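Local coordinates for protein Abbfa_003403 (Acinetobacter baumannii, PDB 4ZXH) that probably assembles a peptide product through condensation and adenylation domains, carries it on a phosphopantetheine-bearing carrier domain and releases it with a thioesterase domain, at residues S163-E171 against L382-G390; K370-P379 against G409-V418. All coordinates share one frame; numbering follows the deposited sequence.

Both contacts lie in the condensation domain, with their centres about 21 Å apart, and they meet through one strand. Strand 387-391 supplies the leucines of contact 1, while S391 at its end gives its hydroxyl to the potassium ion held by loop 370-379 of contact 2. Direct packing joins them where L372 CD2 lies 3.5 Å from G390 C. The side chain of L389 is about 10 Å from the potassium ion and also reaches the bound phospholipid. In contact 2 the side chain of V418 is about 13 Å from the phosphopantetheine. Contact 1 thus borders a lipid pocket, and contact 2 packs the potassium-binding loop on a hairpin.

Contact 1 (S163-E171 against L382-G390); sequences SKRFGLVAE and LVGQDLTLG. With PX4 (1,2-dimyristoyl-sn-glycero-3-phosphocholine), chain C.
L168 sets its two end methyls against L387 and L389, while its CB rests on L382, so a single leucine just beyond the end of helix 152-165 fills the side of a tight hairpin. The methyls divide the work: CD2 meets L387 CD1 at 3.4 Å, and CD1 lies 3.8 Å from L389 CG. The side chain crosses both leucines at about a right angle; L387 meets it with a methyl, L389 chiefly with its branch point. Nearer the backbone, L168 CB is 4.1 Å from L382 CG. The two methyls of L387 have different neighbours. With its CG set between the backbone N and the carbonyl carbon (chi1 48°), CD1 goes to L168, while CD2 approaches F166 CD1 obliquely at 4.1 Å. The flat ring of F166 suits an acyl chain: C28 of the phospholipid lies over one face, offset toward the rim, with F166 CZ 3.7 Å from it. L389 CD2 also touches this chain, at C29.

Two glycines shape the approach. G167, with positive phi (85°), is the first residue past the helix in a Schellman motif, G167 N and L168 N bonding back to K164 O and S163 O; L168 then reaches the hairpin with its end. G384 has no side chain, so G167 O can come within 3.7 Å of its CA; a CB here would run into L168 CD2. Within the hairpin, G384 N bonds to L387 O at 2.8 Å.

Strand 387-391 lies between strands 382-383 and 40-49, and L387 packs on V47 and V49 of the latter. F166 also rests on I60 of helix 56-67, while F369 touches V169 and L382. The hairpin, more than 200 residues after the helix, forms one edge of this sheet, consistent with the latch crossover of condensation domains.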
loop_
_atom_site.group_PDB
_atom_site.type_symbol
_atom_site.label_atom_id
_atom_site.label_comp_id
_atom_site.label_asym_id
_atom_site.label_seq_id
_atom_site.Cartn_x
_atom_site.Cartn_y
_atom_site.Cartn_z
ATOM N N SER A 163 -14.245 34.569 27.866
ATOM C CA SER A 163 -13.699 35.914 27.801
ATOM C C SER A 163 -14.566 36.932 28.554
ATOM O O SER A 163 -14.052 37.852 29.187
ATOM C CB SER A 163 -13.548 36.329 26.345
ATOM O OG SER A 163 -12.444 35.670 25.747
ATOM N N LYS A 164 -15.883 36.775 28.476
ATOM C CA LYS A 164 -16.773 37.655 29.208
ATOM C C LYS A 164 -16.580 37.452 30.709
ATOM O O LYS A 164 -16.530 38.415 31.483
ATOM C CB LYS A 164 -18.236 37.414 28.826
ATOM C CG LYS A 164 -19.209 38.301 29.605
ATOM C CD LYS A 164 -20.654 37.991 29.277
ATOM C CE LYS A 164 -20.992 36.522 29.565
ATOM N NZ LYS A 164 -22.409 36.166 29.211
ATOM N N ARG A 165 -16.483 36.195 31.121
ATOM C CA ARG A 165 -16.309 35.893 32.529
ATOM C C ARG A 165 -15.026 36.524 33.045
ATOM O O ARG A 165 -14.946 36.922 34.207
ATOM C CB ARG A 165 -16.297 34.392 32.765
ATOM C CG ARG A 165 -17.612 33.700 32.461
ATOM C CD ARG A 165 -17.417 32.211 32.592
ATOM N NE ARG A 165 -18.549 31.429 32.120
ATOM C CZ ARG A 165 -19.357 30.723 32.908
ATOM N NH1 ARG A 165 -19.150 30.704 34.219
ATOM N NH2 ARG A 165 -20.364 30.024 32.387
ATOM N N PHE A 166 -14.038 36.643 32.163
ATOM C CA PHE A 166 -12.759 37.254 32.518
ATOM C C PHE A 166 -12.722 38.770 32.375
ATOM O O PHE A 166 -11.731 39.390 32.752
ATOM C CB PHE A 166 -11.632 36.655 31.687
ATOM C CG PHE A 166 -11.042 35.419 32.287
ATOM C CD1 PHE A 166 -10.165 35.508 33.355
ATOM C CD2 PHE A 166 -11.360 34.169 31.788
ATOM C CE1 PHE A 166 -9.619 34.374 33.914
ATOM C CE2 PHE A 166 -10.825 33.034 32.341
ATOM C CZ PHE A 166 -9.946 33.133 33.401
ATOM N N GLY A 167 -13.789 39.363 31.846
ATOM C CA GLY A 167 -13.836 40.801 31.647
ATOM C C GLY A 167 -13.215 41.348 30.366
ATOM O O GLY A 167 -12.852 42.522 30.314
ATOM N N LEU A 168 -13.112 40.518 29.331
ATOM C CA LEU A 168 -12.492 40.926 28.065
ATOM C C LEU A 168 -13.476 41.444 27.004
ATOM O O LEU A 168 -13.112 42.258 26.163
ATOM C CB LEU A 168 -11.687 39.764 27.487
ATOM C CG LEU A 168 -10.481 39.399 28.341
ATOM C CD1 LEU A 168 -9.879 38.105 27.877
ATOM C CD2 LEU A 168 -9.471 40.513 28.253
ATOM N N VAL A 169 -14.715 40.970 27.032
ATOM C CA VAL A 169 -15.734 41.467 26.111
ATOM C C VAL A 169 -16.952 41.794 26.942
ATOM O O VAL A 169 -17.091 41.286 28.062
ATOM C CB VAL A 169 -16.109 40.441 24.991
ATOM C CG1 VAL A 169 -14.924 40.175 24.091
ATOM C CG2 VAL A 169 -16.627 39.154 25.588
ATOM N N ALA A 170 -17.839 42.627 26.412
ATOM C CA ALA A 170 -18.931 43.131 27.241
ATOM C C ALA A 170 -20.101 42.161 27.303
ATOM O O ALA A 170 -20.713 42.001 28.352
ATOM C CB ALA A 170 -19.393 44.487 26.744
ATOM N N GLU A 171 -20.421 41.504 26.193
ATOM C CA GLU A 171 -21.514 40.538 26.246
ATOM C C GLU A 171 -21.303 39.312 25.358
ATOM O O GLU A 171 -20.539 39.338 24.387
ATOM C CB GLU A 171 -22.835 41.221 25.897
ATOM C CG GLU A 171 -22.800 42.052 24.630
ATOM C CD GLU A 171 -24.110 42.785 24.379
ATOM O OE1 GLU A 171 -24.930 42.912 25.329
ATOM O OE2 GLU A 171 -24.318 43.231 23.227
ATOM N N LEU A 382 -6.455 42.022 23.176
ATOM C CA LEU A 382 -7.745 42.173 23.811
ATOM C C LEU A 382 -7.469 42.504 25.273
ATOM O O LEU A 382 -7.000 41.664 26.023
ATOM C CB LEU A 382 -8.548 40.891 23.651
ATOM C CG LEU A 382 -10.038 40.855 23.924
ATOM C CD1 LEU A 382 -10.723 41.873 23.074
ATOM C CD2 LEU A 382 -10.525 39.471 23.582
ATOM N N VAL A 383 -7.712 43.745 25.664
ATOM C CA VAL A 383 -7.285 44.221 26.964
ATOM C C VAL A 383 -8.446 44.333 27.933
ATOM O O VAL A 383 -9.444 45.013 27.669
ATOM C CB VAL A 383 -6.585 45.587 26.848
ATOM C CG1 VAL A 383 -6.159 46.089 28.222
ATOM C CG2 VAL A 383 -5.399 45.478 25.902
ATOM N N GLY A 384 -8.309 43.653 29.061
ATOM C CA GLY A 384 -9.312 43.703 30.099
ATOM C C GLY A 384 -8.701 44.349 31.314
ATOM O O GLY A 384 -7.527 44.701 31.319
ATOM N N GLN A 385 -9.509 44.529 32.344
ATOM C CA GLN A 385 -9.021 45.088 33.590
ATOM C C GLN A 385 -7.897 44.223 34.174
ATOM O O GLN A 385 -6.868 44.740 34.605
ATOM C CB GLN A 385 -10.181 45.225 34.570
ATOM C CG GLN A 385 -9.793 45.463 35.991
ATOM C CD GLN A 385 -10.985 45.807 36.871
ATOM O OE1 GLN A 385 -12.152 45.597 36.502
ATOM N NE2 GLN A 385 -10.694 46.353 38.040
ATOM N N ASP A 386 -8.074 42.906 34.164
ATOM C CA ASP A 386 -7.142 42.036 34.885
ATOM C C ASP A 386 -6.052 41.409 34.014
ATOM O O ASP A 386 -5.040 40.973 34.542
ATOM C CB ASP A 386 -7.902 40.913 35.601
ATOM C CG ASP A 386 -8.798 41.424 36.725
ATOM O OD1 ASP A 386 -8.468 42.458 37.361
ATOM O OD2 ASP A 386 -9.839 40.782 36.974
ATOM N N LEU A 387 -6.259 41.354 32.697
ATOM C CA LEU A 387 -5.307 40.704 31.796
ATOM C C LEU A 387 -5.373 41.175 30.360
ATOM O O LEU A 387 -6.216 41.986 29.989
ATOM C CB LEU A 387 -5.487 39.182 31.817
ATOM C CG LEU A 387 -6.875 38.547 31.685
ATOM C CD1 LEU A 387 -7.479 38.825 30.381
ATOM C CD2 LEU A 387 -6.695 37.041 31.773
ATOM N N THR A 388 -4.490 40.613 29.545
ATOM C CA THR A 388 -4.371 41.004 28.148
ATOM C C THR A 388 -4.061 39.786 27.300
ATOM O O THR A 388 -3.125 39.046 27.623
ATOM C CB THR A 388 -3.262 42.068 27.961
ATOM O OG1 THR A 388 -3.611 43.260 28.689
ATOM C CG2 THR A 388 -3.058 42.385 26.494
ATOM N N LEU A 389 -4.839 39.567 26.236
ATOM C CA LEU A 389 -4.606 38.434 25.318
ATOM C C LEU A 389 -3.892 38.884 24.052
ATOM O O LEU A 389 -4.263 39.893 23.461
ATOM C CB LEU A 389 -5.915 37.739 24.909
ATOM C CG LEU A 389 -6.816 36.960 25.872
ATOM C CD1 LEU A 389 -7.800 36.161 25.059
ATOM C CD2 LEU A 389 -6.039 36.041 26.781
ATOM N N GLY A 390 -2.880 38.132 23.631
ATOM C CA GLY A 390 -2.173 38.416 22.393
ATOM C C GLY A 390 -2.101 37.150 21.566
ATOM O O GLY A 390 -2.486 36.087 22.053
HETATM O O1 PX4 C . 0.374 29.518 40.505
HETATM O O2 PX4 C . 1.908 31.379 39.515
HETATM P P1 PX4 C . 0.540 30.921 39.963
HETATM O O3 PX4 C . -0.054 32.006 41.002
HETATM C C1 PX4 C . -0.065 31.844 42.422
HETATM C C2 PX4 C . -0.457 33.182 43.058
HETATM N N1 PX4 C . -0.728 33.084 44.509
HETATM C C3 PX4 C . 0.208 32.147 45.156
HETATM C C4 PX4 C . -0.574 34.417 45.117
HETATM C C5 PX4 C . -2.111 32.634 44.729
HETATM O O4 PX4 C . -0.498 31.139 38.742
HETATM C C6 PX4 C . -0.122 31.581 37.434
HETATM C C7 PX4 C . -1.108 30.994 36.429
HETATM C C8 PX4 C . -1.525 29.650 37.021
HETATM O O5 PX4 C . -2.457 28.992 36.167
HETATM C C9 PX4 C . -3.522 28.154 36.706
HETATM O O6 PX4 C . -3.739 28.132 37.905
HETATM C C10 PX4 C . -4.362 27.326 35.768
HETATM C C11 PX4 C . -5.729 27.958 35.555
HETATM C C12 PX4 C . -5.943 28.215 34.071
HETATM C C13 PX4 C . -7.403 27.963 33.720
HETATM C C14 PX4 C . -8.012 29.195 33.070
HETATM C C15 PX4 C . -9.524 29.063 33.108
HETATM C C16 PX4 C . -10.084 29.132 31.702
HETATM C C17 PX4 C . -11.551 28.743 31.696
HETATM C C18 PX4 C . -11.699 27.236 31.486
HETATM C C19 PX4 C . -12.157 26.900 30.076
HETATM C C20 PX4 C . -11.791 25.458 29.740
HETATM C C21 PX4 C . -12.343 25.063 28.370
HETATM C C22 PX4 C . -11.502 23.999 27.681
HETATM O O7 PX4 C . -2.254 31.844 36.265
HETATM C C23 PX4 C . -2.608 32.074 34.858
HETATM O O8 PX4 C . -1.715 31.987 34.038
HETATM C C24 PX4 C . -4.047 32.388 34.437
HETATM C C25 PX4 C . -4.270 32.638 32.936
HETATM C C26 PX4 C . -5.759 32.762 32.562
HETATM C C27 PX4 C . -6.002 32.909 31.047
HETATM C C28 PX4 C . -7.473 33.086 30.657
HETATM C C29 PX4 C . -7.703 33.228 29.142
HETATM C C30 PX4 C . -9.173 33.467 28.767
HETATM C C31 PX4 C . -9.630 32.909 27.397
HETATM C C32 PX4 C . -9.884 31.395 27.471
HETATM C C33 PX4 C . -10.788 30.793 26.386
HETATM C C34 PX4 C . -10.581 29.281 26.257
HETATM C C35 PX4 C . -11.801 28.467 25.815
HETATM C C36 PX4 C . -11.542 27.711 24.521
#

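Contact 2 (K370-P379 against G409-V418); sequences KELLLPIQTP and GEYQGELVGV. With K (potassium ion), chain D.
Loop 370-379 curls along one side of the hairpin of strands 409-411 and 414-418, bringing L374 CA within 6.6 Å of G409 CA, and a type I' turn from Y411 to E414 closes the hairpin. Y411 is the main side chain here, and the loop meets its ring from several directions. T378 OG1 sits 3.8 Å above one face, offset toward the rim, while Q412 CG of the hairpin itself covers the opposite face over its centre. As modelled, E371 OE1 lies near the ring edge, though its exact placement is doubtful. I376 approaches obliquely, with CD1 3.6 Å from Y411 CD2, and L374 CD1 touches Y411 CB at 3.9 Å. A large aromatic suits this place because it offers faces, edge and stem to different partners. G409, with no side chain, lets L374 CD2 lie 4.0 Å from its CA. Farther along, P375 CG packs against V418 CG2 at 3.7 Å, and P375 CD meets V416 CG1.

Nearer solvent, the long chain of K370 bends at its end, and NZ donates to E410 O at 3.1 Å from 34° out of the carbonyl plane. E410 OE1 lies farther off, a long and probably weak salt bridge. E410 leaves its backbone away from the loop, but a bend at chi2 (-94°) swings the carboxylate back; its OE2 also accepts G413 N in the turn.

The loop wraps a potassium ion: the carbonyl oxygens of E371, L372, L374 and I376 bind it, and S391 OG of strand 387-391 completes the observed ligands. L372 and L373 pack on strand 40-49, whereas I376 also touches V233 and R235 of strand 229-235, which flanks strand 414-422 in its sheet. The metal-bound loop therefore bridges two sheets of the condensation domain.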
loop_
_atom_site.group_PDB
_atom_site.type_symbol
_atom_site.label_atom_id
_atom_site.label_comp_id
_atom_site.label_asym_id
_atom_site.label_seq_id
_atom_site.Cartn_x
_atom_site.Cartn_y
_atom_site.Cartn_z
ATOM N N LYS A 370 -10.946 38.274 15.736
ATOM C CA LYS A 370 -10.572 38.006 14.348
ATOM C C LYS A 370 -9.060 37.791 14.197
ATOM O O LYS A 370 -8.601 36.690 13.889
ATOM C CB LYS A 370 -11.049 39.154 13.458
ATOM C CG LYS A 370 -10.628 39.086 11.994
ATOM C CD LYS A 370 -11.090 40.348 11.232
ATOM C CE LYS A 370 -10.387 40.499 9.877
ATOM N NZ LYS A 370 -8.914 40.742 10.010
ATOM N N GLU A 371 -8.288 38.833 14.461
ATOM C CA GLU A 371 -6.849 38.762 14.275
ATOM C C GLU A 371 -6.152 37.779 15.237
ATOM O O GLU A 371 -5.130 37.198 14.876
ATOM C CB GLU A 371 -6.255 40.168 14.395
ATOM C CG GLU A 371 -6.907 41.137 13.424
ATOM C CD GLU A 371 -6.208 42.480 13.358
ATOM O OE1 GLU A 371 -5.117 42.605 13.942
ATOM O OE2 GLU A 371 -6.750 43.419 12.727
ATOM N N LEU A 372 -6.705 37.567 16.433
ATOM C CA LEU A 372 -6.127 36.595 17.378
ATOM C C LEU A 372 -6.190 35.159 16.867
ATOM O O LEU A 372 -5.343 34.341 17.205
ATOM C CB LEU A 372 -6.832 36.644 18.732
ATOM C CG LEU A 372 -6.562 37.832 19.644
ATOM C CD1 LEU A 372 -7.365 37.684 20.922
ATOM C CD2 LEU A 372 -5.087 37.925 19.946
ATOM N N LEU A 373 -7.210 34.862 16.071
ATOM C CA LEU A 373 -7.475 33.504 15.624
ATOM C C LEU A 373 -6.833 33.185 14.275
ATOM O O LEU A 373 -6.923 32.058 13.798
ATOM C CB LEU A 373 -8.983 33.267 15.539
ATOM C CG LEU A 373 -9.761 33.265 16.854
ATOM C CD1 LEU A 373 -11.223 32.902 16.629
ATOM C CD2 LEU A 373 -9.121 32.293 17.822
ATOM N N LEU A 374 -6.189 34.172 13.661
ATOM C CA LEU A 374 -5.463 33.943 12.411
ATOM C C LEU A 374 -4.244 33.029 12.617
ATOM O O LEU A 374 -3.752 32.858 13.732
ATOM C CB LEU A 374 -5.026 35.280 11.803
ATOM C CG LEU A 374 -6.114 36.140 11.160
ATOM C CD1 LEU A 374 -5.545 37.459 10.676
ATOM C CD2 LEU A 374 -6.728 35.396 10.010
ATOM N N PRO A 375 -3.750 32.421 11.537
ATOM C CA PRO A 375 -2.603 31.538 11.737
ATOM C C PRO A 375 -1.299 32.310 11.680
ATOM O O PRO A 375 -0.228 31.710 11.595
ATOM C CB PRO A 375 -2.705 30.566 10.567
ATOM C CG PRO A 375 -4.083 30.818 9.955
ATOM C CD PRO A 375 -4.344 32.244 10.206
ATOM N N ILE A 376 -1.395 33.634 11.712
ATOM C CA ILE A 376 -0.220 34.495 11.671
ATOM C C ILE A 376 -0.147 35.377 12.911
ATOM O O ILE A 376 -1.177 35.689 13.533
ATOM C CB ILE A 376 -0.226 35.409 10.447
ATOM C CG1 ILE A 376 -1.404 36.378 10.534
ATOM C CG2 ILE A 376 -0.326 34.607 9.183
ATOM C CD1 ILE A 376 -1.228 37.554 9.688
ATOM N N GLN A 377 1.069 35.788 13.263
ATOM C CA GLN A 377 1.240 36.735 14.350
ATOM C C GLN A 377 0.689 38.092 13.965
ATOM O O GLN A 377 0.848 38.543 12.833
ATOM C CB GLN A 377 2.707 36.869 14.764
ATOM C CG GLN A 377 2.909 37.745 15.997
ATOM C CD GLN A 377 2.886 36.949 17.265
ATOM O OE1 GLN A 377 2.012 37.134 18.102
ATOM N NE2 GLN A 377 3.860 36.075 17.434
ATOM N N THR A 378 0.057 38.733 14.940
ATOM C CA THR A 378 -0.477 40.078 14.820
ATOM C C THR A 378 -0.263 40.794 16.139
ATOM O O THR A 378 -0.425 40.192 17.197
ATOM C CB THR A 378 -1.973 40.049 14.476
ATOM O OG1 THR A 378 -2.144 39.624 13.119
ATOM C CG2 THR A 378 -2.584 41.396 14.644
ATOM N N PRO A 379 0.110 42.081 16.089
ATOM C CA PRO A 379 0.289 42.881 17.309
ATOM C C PRO A 379 -1.027 43.255 18.038
ATOM O O PRO A 379 -0.947 43.900 19.095
ATOM C CB PRO A 379 0.990 44.138 16.787
ATOM C CG PRO A 379 0.562 44.234 15.355
ATOM C CD PRO A 379 0.511 42.820 14.879
ATOM N N GLY A 409 -9.764 33.380 6.415
ATOM C CA GLY A 409 -9.286 34.587 7.062
ATOM C C GLY A 409 -8.709 35.610 6.092
ATOM O O GLY A 409 -8.377 35.280 4.943
ATOM N N GLU A 410 -8.577 36.848 6.570
ATOM C CA GLU A 410 -8.116 37.968 5.763
ATOM C C GLU A 410 -7.279 38.887 6.651
ATOM O O GLU A 410 -7.548 38.997 7.845
ATOM C CB GLU A 410 -9.317 38.706 5.157
ATOM C CG GLU A 410 -8.993 39.892 4.263
ATOM C CD GLU A 410 -8.989 41.221 5.009
ATOM O OE1 GLU A 410 -9.453 41.257 6.168
ATOM O OE2 GLU A 410 -8.531 42.237 4.436
ATOM N N TYR A 411 -6.255 39.530 6.093
ATOM C CA TYR A 411 -5.444 40.467 6.873
ATOM C C TYR A 411 -4.758 41.495 5.979
ATOM O O TYR A 411 -3.966 41.142 5.092
ATOM C CB TYR A 411 -4.401 39.724 7.720
ATOM C CG TYR A 411 -3.574 40.629 8.618
ATOM C CD1 TYR A 411 -4.153 41.308 9.685
ATOM C CD2 TYR A 411 -2.215 40.790 8.408
ATOM C CE1 TYR A 411 -3.393 42.141 10.512
ATOM C CE2 TYR A 411 -1.448 41.612 9.221
ATOM C CZ TYR A 411 -2.035 42.288 10.271
ATOM O OH TYR A 411 -1.255 43.111 11.072
ATOM N N GLN A 412 -5.080 42.765 6.230
ATOM C CA GLN A 412 -4.526 43.886 5.485
ATOM C C GLN A 412 -4.747 43.749 3.967
ATOM O O GLN A 412 -3.910 44.174 3.148
ATOM C CB GLN A 412 -3.043 44.051 5.816
ATOM C CG GLN A 412 -2.815 44.651 7.209
ATOM C CD GLN A 412 -1.355 45.015 7.495
ATOM O OE1 GLN A 412 -0.426 44.559 6.811
ATOM N NE2 GLN A 412 -1.152 45.843 8.515
ATOM N N GLY A 413 -5.898 43.183 3.605
ATOM C CA GLY A 413 -6.301 43.084 2.216
ATOM C C GLY A 413 -6.108 41.704 1.617
ATOM O O GLY A 413 -6.803 41.338 0.669
ATOM N N GLU A 414 -5.180 40.941 2.200
ATOM C CA GLU A 414 -4.725 39.661 1.666
ATOM C C GLU A 414 -5.450 38.472 2.288
ATOM O O GLU A 414 -5.538 38.357 3.514
ATOM C CB GLU A 414 -3.214 39.507 1.895
ATOM C CG GLU A 414 -2.354 40.572 1.226
ATOM C CD GLU A 414 -0.847 40.438 1.497
ATOM O OE1 GLU A 414 -0.434 39.755 2.471
ATOM O OE2 GLU A 414 -0.071 41.064 0.735
ATOM N N LEU A 415 -5.956 37.578 1.444
ATOM C CA LEU A 415 -6.536 36.329 1.930
ATOM C C LEU A 415 -5.452 35.498 2.611
ATOM O O LEU A 415 -4.313 35.419 2.125
ATOM C CB LEU A 415 -7.174 35.545 0.781
ATOM C CG LEU A 415 -8.507 36.034 0.215
ATOM C CD1 LEU A 415 -8.829 35.348 -1.079
ATOM C CD2 LEU A 415 -9.621 35.793 1.204
ATOM N N VAL A 416 -5.788 34.891 3.740
ATOM C CA VAL A 416 -4.808 34.081 4.459
ATOM C C VAL A 416 -5.185 32.604 4.401
ATOM O O VAL A 416 -6.334 32.224 4.675
ATOM C CB VAL A 416 -4.660 34.523 5.930
ATOM C CG1 VAL A 416 -3.810 33.537 6.704
ATOM C CG2 VAL A 416 -4.038 35.890 6.004
ATOM N N GLY A 417 -4.207 31.777 4.034
ATOM C CA GLY A 417 -4.434 30.362 3.851
ATOM C C GLY A 417 -3.370 29.492 4.478
ATOM O O GLY A 417 -2.240 29.936 4.725
ATOM N N VAL A 418 -3.748 28.244 4.740
ATOM C CA VAL A 418 -2.832 27.259 5.283
ATOM C C VAL A 418 -2.927 25.999 4.462
ATOM O O VAL A 418 -3.991 25.398 4.402
ATOM C CB VAL A 418 -3.141 26.897 6.752
ATOM C CG1 VAL A 418 -1.976 26.095 7.362
ATOM C CG2 VAL A 418 -3.393 28.131 7.561
HETATM K K K D . -3.118 35.174 15.417
#